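Local atomic coordinates of conserved exported protein (Bacteroides fragilis, PDB entry 3CLW), a protein that is of uncharacterised function but probably hydrolyses O-glycosidic bonds, as a TIM-barrel glycoside hydrolase would. Residues Phe8-Gln13 with Val438-Ile443. Residues are numbered along the deposited sequence; the frame is centred on the assembly and turned at random.
Sequences FIIDKQ and VVTVAI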
loop_
_atom_site.group_PDB
_atom_site.type_symbol
_atom_site.label_atom_id
_atom_site.label_comp_id
_atom_site.label_asym_id
_atom_site.label_seq_id
_atom_site.Cartn_x
_atom_site.Cartn_y
_atom_site.Cartn_z
ATOM N N PHE A 8 14.968 -8.948 24.677
ATOM C CA PHE A 8 15.169 -7.936 23.654
ATOM C C PHE A 8 15.410 -6.588 24.284
ATOM O O PHE A 8 14.676 -6.161 25.189
ATOM C CB PHE A 8 13.953 -7.862 22.740
ATOM C CG PHE A 8 13.802 -9.053 21.846
ATOM C CD1 PHE A 8 14.289 -9.021 20.543
ATOM C CD2 PHE A 8 13.187 -10.210 22.306
ATOM C CE1 PHE A 8 14.153 -10.116 19.718
ATOM C CE2 PHE A 8 13.048 -11.318 21.483
ATOM C CZ PHE A 8 13.528 -11.271 20.190
ATOM N N ILE A 9 16.445 -5.918 23.799
ATOM C CA ILE A 9 16.776 -4.575 24.260
ATOM C C ILE A 9 16.475 -3.575 23.171
ATOM O O ILE A 9 16.938 -3.706 22.031
ATOM C CB ILE A 9 18.246 -4.453 24.745
ATOM C CG1 ILE A 9 18.477 -5.356 25.974
ATOM C CG2 ILE A 9 18.603 -2.979 25.092
ATOM C CD1 ILE A 9 18.907 -6.757 25.674
ATOM N N ILE A 10 15.654 -2.599 23.543
ATOM C CA ILE A 10 15.263 -1.504 22.683
ATOM C C ILE A 10 16.276 -0.377 22.840
ATOM O O ILE A 10 16.593 0.034 23.958
ATOM C CB ILE A 10 13.848 -1.032 23.057
ATOM C CG1 ILE A 10 12.841 -2.161 22.754
ATOM C CG2 ILE A 10 13.497 0.313 22.364
ATOM C CD1 ILE A 10 11.378 -1.781 22.890
ATOM N N ASP A 11 16.774 0.131 21.721
ATOM C CA ASP A 11 17.760 1.197 21.754
ATOM C C ASP A 11 17.260 2.479 21.044
ATOM O O ASP A 11 17.325 2.617 19.823
ATOM C CB ASP A 11 19.088 0.659 21.200
ATOM C CG ASP A 11 20.199 1.689 21.186
ATOM O OD1 ASP A 11 20.115 2.730 21.909
ATOM O OD2 ASP A 11 21.158 1.438 20.427
ATOM N N LYS A 12 16.745 3.406 21.844
ATOM C CA LYS A 12 16.235 4.692 21.356
ATOM C C LYS A 12 17.285 5.570 20.656
ATOM O O LYS A 12 16.937 6.538 19.978
ATOM C CB LYS A 12 15.582 5.475 22.502
ATOM C CG LYS A 12 14.415 4.753 23.189
ATOM C CD LYS A 12 13.835 5.601 24.319
ATOM C CE LYS A 12 12.723 4.854 25.071
ATOM N NZ LYS A 12 12.209 5.599 26.276
ATOM N N GLN A 13 18.562 5.235 20.837
ATOM C CA GLN A 13 19.651 5.990 20.241
ATOM C C GLN A 13 20.020 5.552 18.830
ATOM O O GLN A 13 20.677 6.295 18.106
ATOM C CB GLN A 13 20.884 5.944 21.133
ATOM C CG GLN A 13 21.301 7.300 21.605
ATOM C CD GLN A 13 20.596 7.737 22.865
ATOM O OE1 GLN A 13 19.384 7.968 22.875
ATOM N NE2 GLN A 13 21.368 7.885 23.945
ATOM N N VAL A 438 6.674 4.127 22.911
ATOM C CA VAL A 438 7.464 3.162 22.166
ATOM C C VAL A 438 6.547 1.979 21.833
ATOM O O VAL A 438 5.933 1.385 22.727
ATOM C CB VAL A 438 8.771 2.751 22.902
ATOM C CG1 VAL A 438 9.583 1.720 22.091
ATOM C CG2 VAL A 438 9.631 3.971 23.149
ATOM N N VAL A 439 6.460 1.680 20.526
ATOM C CA VAL A 439 5.571 0.680 19.961
ATOM C C VAL A 439 6.394 -0.487 19.436
ATOM O O VAL A 439 7.280 -0.313 18.610
ATOM C CB VAL A 439 4.723 1.287 18.782
ATOM C CG1 VAL A 439 3.906 0.204 18.046
ATOM C CG2 VAL A 439 3.836 2.452 19.267
ATOM N N THR A 440 6.110 -1.678 19.922
ATOM C CA THR A 440 6.819 -2.866 19.494
ATOM C C THR A 440 5.822 -3.894 18.926
ATOM O O THR A 440 4.762 -4.138 19.501
ATOM C CB THR A 440 7.641 -3.426 20.674
ATOM O OG1 THR A 440 8.540 -2.399 21.127
ATOM C CG2 THR A 440 8.433 -4.614 20.267
ATOM N N VAL A 441 6.144 -4.460 17.776
ATOM C CA VAL A 441 5.243 -5.415 17.152
ATOM C C VAL A 441 6.006 -6.700 16.947
ATOM O O VAL A 441 7.025 -6.717 16.256
ATOM C CB VAL A 441 4.658 -4.898 15.798
ATOM C CG1 VAL A 441 3.682 -5.895 15.207
ATOM C CG2 VAL A 441 3.979 -3.550 15.967
ATOM N N ALA A 442 5.509 -7.759 17.572
ATOM C CA ALA A 442 6.148 -9.054 17.592
ATOM C C ALA A 442 5.304 -10.071 16.874
ATOM O O ALA A 442 4.126 -10.252 17.188
ATOM C CB ALA A 442 6.396 -9.498 19.030
ATOM N N ILE A 443 5.893 -10.734 15.894
ATOM C CA ILE A 443 5.194 -11.831 15.229
ATOM C C ILE A 443 5.753 -13.141 15.703
ATOM O O ILE A 443 6.951 -13.396 15.527
ATOM C CB ILE A 443 5.330 -11.787 13.686
ATOM C CG1 ILE A 443 4.963 -10.401 13.153
ATOM C CG2 ILE A 443 4.486 -12.909 13.037
ATOM C CD1 ILE A 443 5.380 -10.187 11.713
#
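Ile-10 meets Val-438 and Thr-440, and Lys-12 meets Val-438, between two segments that share no backbone bond. The CA atoms come nearest at Lys-12 and Val-438, 8.9 Å apart, a spacing that leaves the meeting to side chains. Residues 8-11 are extended and bond instead to strands 408-414 and 450-455; at Lys-12 and Gln-13 the chain turns a corner. Residues 438-443 run extended throughout, with Val-438 and Thr-440 turned toward the first segment and Val-439 away, against Phe-402 and Val-403.

Ile-10 carries the apolar meeting. Its CG1 stands anti to the carbonyl carbon (chi1 -65°) and the chain then extends through CG1, carrying CD1 toward the second segment, where it meets Val-438 CG1 tip to tip at 4.0 Å. A branched, apolar side chain suits this place, walled as well by Ile-412, Leu-454 and Cys-456. The same CD1 lies 3.4 Å from Thr-440 OG1, a van der Waals contact. That hydroxyl is hydrogen-bonded to Ser-431 on the adjacent strand 427-433, which lets a small polar residue sit in a buried layer. The forked valine gives its other methyl to Lys-12: CG2 meets CE at 3.7 Å, the extended lysine passing at a slant. Lysine suits this exposed edge because its methylenes can pack while NZ reaches a weak, long ion pair with Asp-457.

At the corner itself, Asp-11 OD1 accepts from Gln-13 N at 3.1 Å, an Asx turn, the donor lying well above the carboxylate plane; OD2 bonds to Thr-14 OG1.

Joining the N-terminal strand to C-terminal strands beside the barrel is consistent with the side beta-sandwich of family 30 glycoside hydrolases. Cohesion between the segments is mainly van der Waals, the Thr-440 hydroxyl being satisfied by Ser-431.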